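Local coordinates for anti-sigma-factor antagonist (STAS) domain protein (Moorella thermoacetica, PDB 3ZXN) that probably acts as the RsbS-type STAS component of a stressosome, a bacterial signalling complex thought here to control secondary messenger signalling, at residues A[32-35]-A[36-40]; A[61-64]-A[65-69]; A[81-84]-A[85-89]. The protein carries 1 engineered substitution. One frame throughout, in Å; residues are numbered along the deposited sequence.

Contact 1 (A[32-35]-A[36-40])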
loop_
_atom_site.group_PDB
_atom_site.type_symbol
_atom_site.label_atom_id
_atom_site.label_comp_id
_atom_site.label_asym_id
_atom_site.label_seq_id
_atom_site.Cartn_x
_atom_site.Cartn_y
_atom_site.Cartn_z
ATOM N N GLU A 32 11.052 -4.714 1.786
ATOM C CA GLU A 32 12.222 -4.321 2.559
ATOM C C GLU A 32 12.641 -2.882 2.292
ATOM O O GLU A 32 12.907 -2.125 3.225
ATOM C CB GLU A 32 13.391 -5.277 2.294
ATOM C CG GLU A 32 13.182 -6.656 2.907
ATOM C CD GLU A 32 14.283 -7.641 2.544
ATOM O OE1 GLU A 32 15.068 -7.353 1.612
ATOM O OE2 GLU A 32 14.356 -8.709 3.193
ATOM N N GLU A 33 12.703 -2.500 1.020
ATOM C CA GLU A 33 13.073 -1.132 0.674
ATOM C C GLU A 33 12.023 -0.127 1.153
ATOM O O GLU A 33 12.363 0.962 1.638
ATOM C CB GLU A 33 13.311 -0.989 -0.836
ATOM C CG GLU A 33 13.678 0.435 -1.259
ATOM C CD GLU A 33 13.891 0.600 -2.764
ATOM O OE1 GLU A 33 13.631 -0.361 -3.526
ATOM O OE2 GLU A 33 14.314 1.703 -3.180
ATOM N N LEU A 34 10.747 -0.478 1.003
ATOM C CA LEU A 34 9.677 0.422 1.428
ATOM C C LEU A 34 9.789 0.664 2.929
ATOM O O LEU A 34 9.782 1.804 3.396
ATOM C CB LEU A 34 8.296 -0.152 1.089
ATOM C CG LEU A 34 7.116 0.743 1.511
ATOM C CD1 LEU A 34 7.087 2.056 0.710
ATOM C CD2 LEU A 34 5.785 0.014 1.381
ATOM N N LEU A 35 9.912 -0.422 3.685
ATOM C CA LEU A 35 9.981 -0.308 5.133
ATOM C C LEU A 35 11.198 0.496 5.540
ATOM O O LEU A 35 11.122 1.294 6.461
ATOM C CB LEU A 35 9.968 -1.689 5.817
ATOM C CG LEU A 35 8.691 -2.511 5.598
ATOM C CD1 LEU A 35 8.800 -3.926 6.195
ATOM C CD2 LEU A 35 7.479 -1.778 6.162
ATOM N N HIS A 36 12.318 0.299 4.850
ATOM C CA HIS A 36 13.498 1.095 5.149
ATOM C C HIS A 36 13.195 2.577 4.920
ATOM O O HIS A 36 13.500 3.425 5.760
ATOM C CB HIS A 36 14.698 0.646 4.305
ATOM C CG HIS A 36 15.885 1.548 4.426
ATOM N ND1 HIS A 36 16.752 1.502 5.495
ATOM C CD2 HIS A 36 16.329 2.544 3.622
ATOM C CE1 HIS A 36 17.690 2.421 5.339
ATOM N NE2 HIS A 36 17.453 3.069 4.212
ATOM N N ASN A 37 12.580 2.887 3.781
ATOM C CA ASN A 37 12.266 4.281 3.466
ATOM C C ASN A 37 11.330 4.939 4.476
ATOM O O ASN A 37 11.611 6.038 4.953
ATOM C CB ASN A 37 11.697 4.418 2.042
ATOM C CG ASN A 37 12.700 4.006 0.972
ATOM O OD1 ASN A 37 12.404 3.173 0.116
ATOM N ND2 ASN A 37 13.895 4.573 1.030
ATOM N N ILE A 38 10.224 4.274 4.808
ATOM C CA ILE A 38 9.216 4.925 5.646
ATOM C C ILE A 38 9.621 5.032 7.121
ATOM O O ILE A 38 8.980 5.753 7.894
ATOM C CB ILE A 38 7.807 4.304 5.496
ATOM C CG1 ILE A 38 7.737 2.918 6.132
ATOM C CG2 ILE A 38 7.393 4.256 4.018
ATOM C CD1 ILE A 38 6.365 2.293 6.022
ATOM N N THR A 39 10.696 4.339 7.500
ATOM C CA THR A 39 11.253 4.504 8.844
ATOM C C THR A 39 12.500 5.391 8.878
ATOM O O THR A 39 13.152 5.503 9.911
ATOM C CB THR A 39 11.548 3.149 9.529
ATOM O OG1 THR A 39 12.475 2.386 8.743
ATOM C CG2 THR A 39 10.269 2.367 9.668
ATOM N N GLY A 40 12.838 6.015 7.754
ATOM C CA GLY A 40 13.939 6.972 7.732
ATOM C C GLY A 40 13.429 8.403 7.836
ATOM O O GLY A 40 13.121 8.908 8.920
#
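Glu32 and His36 open the last turns of helix 25-38 with a plain i to i+4 bond, His36 N giving to Glu32 O at 3.0 Å. Glu33 O takes the next bond, from Asn37 N at 2.9 Å, and also has the Asn37 side chain beside it, with CG of Asn37 3.1 Å from that oxygen. In Glu33, CG anti to the backbone N (chi1 179°) and an extended chain carry OE2 out to a hydrogen bond with Ser3 OG. Cutting Asn37 back to an alanine is likely to open a gap beside Glu33 CG and against Ile7 and Trp14, which the asparagine side chain touches. Leu34 faces the sheet: its O meets Ile38 N at 2.9 Å, almost in line with the carbonyl, while CD1 rests on Ile38 CG2 at 4.0 Å, the two side chains crossing at a slant. Leu35 ends the series. Its CD2 is 4.2 Å from Ile38 CD1, and its O receives two donors from Thr39, N at 3.2 Å and OG1 at 2.9 Å, which come in from opposite faces of the carbonyl plane. Chi1 of 59° sets OG1 between the backbone N and the carbonyl carbon of Thr39, turned back towards that oxygen. The threonine, first to leave helical torsions, thus grips the last turn with both backbone and hydroxyl. The pattern is that of an amphipathic alpha-helix C-terminus in a STAS domain, with Leu34 and Ile38 packed on the sheet.

Contact 2 (A[61-64]-A[65-69]); sequences TRVL and IEISR
Val63 and Ile67 carry the apolar part of this stretch of helix 58-74: they lie side by side and point the same way, with Val63 CG1 3.6 Å from Ile67 CD1. The torsion of Ile67 (chi1 -68°) lays CG1 back along the helix, over Val63 O at 3.3 Å. On another side of the helix, Thr61 CG2 meets Ile65 CD1 at 3.9 Å, the two side chains at a slant, while Thr61 OG1 turns to Asp57 O. Four i to i+4 backbone bonds run beneath, two of them between these pairs. Ile65 N gives to Thr61 O at 2.8 Å and Glu66 N to Arg62 O at 3.0 Å; the bond from Ile67 N to Val63 O is the straightest of the four (172°), and Ser68 N closes the run on Leu64 O. Among the charged residues, Glu66 passes its CG by Arg62 O; the pairing of its carboxylate with Lys31 rests on one of two conformers and is doubtful. Val63 and Ile67 touch helix 25-38, Ile67 also strand 45-49, and Leu64 reaches Leu80. Helix 58-74, apolar on the face towards the sheet, is the crossover of the beta-alpha-beta unit formed with strands 45-49 and 78-81 of the STAS fold.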
loop_
_atom_site.group_PDB
_atom_site.type_symbol
_atom_site.label_atom_id
_atom_site.label_comp_id
_atom_site.label_asym_id
_atom_site.label_seq_id
_atom_site.Cartn_x
_atom_site.Cartn_y
_atom_site.Cartn_z
ATOM N N THR A 61 -0.402 -10.751 -0.392
ATOM C CA THR A 61 -1.322 -10.471 0.699
ATOM C C THR A 61 -0.576 -10.318 2.021
ATOM O O THR A 61 -0.863 -9.420 2.816
ATOM C CB THR A 61 -2.386 -11.574 0.856
ATOM O OG1 THR A 61 -3.184 -11.647 -0.330
ATOM C CG2 THR A 61 -3.292 -11.263 2.046
ATOM N N ARG A 62 0.376 -11.210 2.261
ATOM C CA ARG A 62 1.105 -11.195 3.524
ATOM C C ARG A 62 1.982 -9.957 3.614
ATOM O O ARG A 62 2.098 -9.355 4.674
ATOM C CB ARG A 62 1.915 -12.485 3.718
ATOM C CG ARG A 62 1.044 -13.682 4.105
ATOM C CD ARG A 62 1.656 -15.028 3.685
ATOM N NE ARG A 62 2.795 -15.424 4.512
ATOM C CZ ARG A 62 4.049 -15.505 4.074
ATOM N NH1 ARG A 62 4.334 -15.221 2.807
ATOM N NH2 ARG A 62 5.019 -15.874 4.902
ATOM N N VAL A 63 2.588 -9.576 2.495
ATOM C CA VAL A 63 3.330 -8.324 2.412
ATOM C C VAL A 63 2.445 -7.106 2.729
ATOM O O VAL A 63 2.844 -6.210 3.484
ATOM C CB VAL A 63 3.968 -8.160 1.037
ATOM C CG1 VAL A 63 4.293 -6.701 0.775
ATOM C CG2 VAL A 63 5.217 -9.037 0.928
ATOM N N LEU A 64 1.243 -7.078 2.150
ATOM C CA LEU A 64 0.290 -6.013 2.448
ATOM C C LEU A 64 -0.168 -6.022 3.906
ATOM O O LEU A 64 -0.348 -4.962 4.499
ATOM C CB LEU A 64 -0.915 -6.062 1.507
ATOM C CG LEU A 64 -0.590 -5.773 0.041
ATOM C CD1 LEU A 64 -1.829 -5.966 -0.826
ATOM C CD2 LEU A 64 -0.038 -4.348 -0.112
ATOM N N ILE A 65 -0.358 -7.203 4.493
ATOM C CA ILE A 65 -0.708 -7.247 5.911
ATOM C C ILE A 65 0.434 -6.701 6.782
ATOM O O ILE A 65 0.186 -5.977 7.750
ATOM C CB ILE A 65 -1.136 -8.673 6.386
ATOM C CG1 ILE A 65 -2.394 -9.140 5.649
ATOM C CG2 ILE A 65 -1.384 -8.687 7.887
ATOM C CD1 ILE A 65 -2.733 -10.626 5.855
ATOM N N GLU A 66 1.679 -7.036 6.449
ATOM C CA GLU A 66 2.810 -6.568 7.245
ATOM C C GLU A 66 3.005 -5.056 7.105
ATOM O O GLU A 66 3.176 -4.349 8.095
ATOM C CB GLU A 66 4.080 -7.332 6.880
ATOM C CG GLU A 66 4.021 -8.805 7.286
ATOM C CD GLU A 66 5.217 -9.600 6.804
ATOM O OE1 GLU A 66 6.280 -8.995 6.552
ATOM O OE2 GLU A 66 5.088 -10.831 6.668
ATOM N N ILE A 67 2.963 -4.560 5.878
ATOM C CA ILE A 67 3.082 -3.114 5.672
ATOM C C ILE A 67 1.989 -2.370 6.442
ATOM O O ILE A 67 2.249 -1.371 7.113
ATOM C CB ILE A 67 3.032 -2.768 4.176
ATOM C CG1 ILE A 67 4.293 -3.291 3.480
ATOM C CG2 ILE A 67 2.863 -1.245 3.976
ATOM C CD1 ILE A 67 4.207 -3.325 1.942
ATOM N N SER A 68 0.761 -2.866 6.342
ATOM C CA SER A 68 -0.366 -2.283 7.061
ATOM C C SER A 68 -0.141 -2.244 8.585
ATOM O O SER A 68 -0.354 -1.213 9.235
ATOM C CB SER A 68 -1.643 -3.065 6.736
ATOM O OG SER A 68 -2.751 -2.562 7.460
ATOM N N ARG A 69 0.294 -3.362 9.156
ATOM C CA ARG A 69 0.546 -3.403 10.597
ATOM C C ARG A 69 1.636 -2.435 11.028
ATOM O O ARG A 69 1.521 -1.774 12.057
ATOM C CB ARG A 69 0.930 -4.822 11.055
ATOM C CG ARG A 69 -0.239 -5.738 11.349
ATOM C CD ARG A 69 -1.168 -5.157 12.412
ATOM N NE ARG A 69 -0.676 -5.325 13.781
ATOM C CZ ARG A 69 -0.439 -4.322 14.624
ATOM N NH1 ARG A 69 -0.633 -3.060 14.242
ATOM N NH2 ARG A 69 -0.005 -4.581 15.852
#

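Contact 3 (A[81-84]-A[85-89]); sequences TGIK and PAVAI
Lys84 and Val87 make the tight part of this helix start. Beyond CG the lysine chain is fully extended, and it crosses the valine at about a right angle: CG and CE lie 3.6 and 3.5 Å from Val87 CG2, the second closer than usual for two carbons. Chi1 of 61° swings CG of Lys84 towards the first helical turn, where it can pass over that methyl, and NZ goes on to a salt bridge with Glu54. Lys84 is the N-cap residue, and its carbonyl serves the turn: Ala88 N comes in at 2.9 Å nearly along the C=O axis, whereas Val87 N, at the same distance, makes only a weak, bent bond (121°). Pro85 follows as the first residue of the helix, a place where its lack of an N-H costs no helical bond; its CD sits 3.4 Å from Lys84 CB. The Ile83 side is looser. Ile83 CG2 rests on Ala88 CB at 3.8 Å and approaches Val87 CG1 at 4.2 Å. Pro85 and Ala86 lie on the solvent side, adding little beyond the chain linkage itself. Behind the buried Val87 stands Val56, and Leu98 lies against Ala88. Ile83 packs on Ile50 and on Thr103 of strand 102-104, so the loop from strand 78-81 passes beside strand 102-104 into helix 85-93, whose first turn lies against neighbouring loops.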
loop_
_atom_site.group_PDB
_atom_site.type_symbol
_atom_site.label_atom_id
_atom_site.label_comp_id
_atom_site.label_asym_id
_atom_site.label_seq_id
_atom_site.Cartn_x
_atom_site.Cartn_y
_atom_site.Cartn_z
ATOM N N THR A 81 -5.089 1.211 -2.784
ATOM C CA THR A 81 -5.921 1.665 -3.899
ATOM C C THR A 81 -5.893 0.709 -5.094
ATOM O O THR A 81 -4.975 -0.109 -5.229
ATOM C CB THR A 81 -5.527 3.115 -4.384
ATOM O OG1 THR A 81 -4.257 3.096 -5.039
ATOM C CG2 THR A 81 -5.466 4.106 -3.221
ATOM N N GLY A 82 -6.909 0.825 -5.958
ATOM C CA GLY A 82 -6.993 0.043 -7.187
ATOM C C GLY A 82 -7.372 -1.415 -6.955
ATOM O O GLY A 82 -6.740 -2.313 -7.498
ATOM N N ILE A 83 -8.404 -1.641 -6.145
ATOM C CA ILE A 83 -8.825 -2.982 -5.738
ATOM C C ILE A 83 -10.154 -3.390 -6.392
ATOM O O ILE A 83 -11.233 -2.968 -5.959
ATOM C CB ILE A 83 -9.040 -3.061 -4.222
ATOM C CG1 ILE A 83 -7.799 -2.558 -3.474
ATOM C CG2 ILE A 83 -9.410 -4.490 -3.812
ATOM C CD1 ILE A 83 -8.044 -2.322 -1.999
ATOM N N LYS A 84 -10.073 -4.225 -7.416
ATOM C CA LYS A 84 -11.279 -4.690 -8.089
ATOM C C LYS A 84 -11.998 -5.692 -7.200
ATOM O O LYS A 84 -11.373 -6.322 -6.341
ATOM C CB LYS A 84 -10.939 -5.307 -9.449
ATOM C CG LYS A 84 -10.027 -6.531 -9.376
ATOM C CD LYS A 84 -9.649 -6.970 -10.784
ATOM C CE LYS A 84 -8.820 -8.239 -10.773
ATOM N NZ LYS A 84 -8.492 -8.682 -12.157
ATOM N N PRO A 85 -13.321 -5.837 -7.398
ATOM C CA PRO A 85 -14.148 -6.755 -6.608
ATOM C C PRO A 85 -13.523 -8.140 -6.391
ATOM O O PRO A 85 -13.491 -8.618 -5.262
ATOM C CB PRO A 85 -15.429 -6.864 -7.441
ATOM C CG PRO A 85 -15.555 -5.496 -8.068
ATOM C CD PRO A 85 -14.129 -5.050 -8.356
ATOM N N ALA A 86 -13.029 -8.777 -7.445
ATOM C CA ALA A 86 -12.513 -10.138 -7.298
ATOM C C ALA A 86 -11.310 -10.165 -6.354
ATOM O O ALA A 86 -11.125 -11.104 -5.576
ATOM C CB ALA A 86 -12.146 -10.716 -8.655
ATOM N N VAL A 87 -10.493 -9.124 -6.424
ATOM C CA VAL A 87 -9.302 -9.036 -5.585
ATOM C C VAL A 87 -9.663 -8.682 -4.143
ATOM O O VAL A 87 -8.998 -9.122 -3.213
ATOM C CB VAL A 87 -8.307 -8.019 -6.155
ATOM C CG1 VAL A 87 -7.188 -7.742 -5.165
ATOM C CG2 VAL A 87 -7.756 -8.527 -7.475
ATOM N N ALA A 88 -10.719 -7.896 -3.953
ATOM C CA ALA A 88 -11.175 -7.585 -2.602
ATOM C C ALA A 88 -11.591 -8.868 -1.897
ATOM O O ALA A 88 -11.335 -9.046 -0.708
ATOM C CB ALA A 88 -12.334 -6.596 -2.637
ATOM N N ILE A 89 -12.234 -9.759 -2.643
ATOM C CA ILE A 89 -12.650 -11.052 -2.104
ATOM C C ILE A 89 -11.446 -11.865 -1.635
ATOM O O ILE A 89 -11.415 -12.371 -0.517
ATOM C CB ILE A 89 -13.430 -11.881 -3.158
ATOM C CG1 ILE A 89 -14.723 -11.169 -3.560
ATOM C CG2 ILE A 89 -13.740 -13.261 -2.624
ATOM C CD1 ILE A 89 -15.609 -10.829 -2.396
#

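Overall arrangement
Contacts 1 and 2 are successive turns within two helices packed beside each other, and they touch through Leu34 CD2 and Ile67 CD1, 3.7 Å apart; both lean on strand 45-49. Contact 2 is the more central, with its centre about 8 Å from that of the chain against about 13 Å for the other two, and it has the most buried residues. Contact 1 joins a buried leucine-isoleucine face to a polar helix end. Contact 3 is a surface contact, about 25 Å centre to centre from contact 1 and across the middle of the domain. There a helix begins, with a lysine chain over a valine, where contact 1 ends one with a threonine hydroxyl.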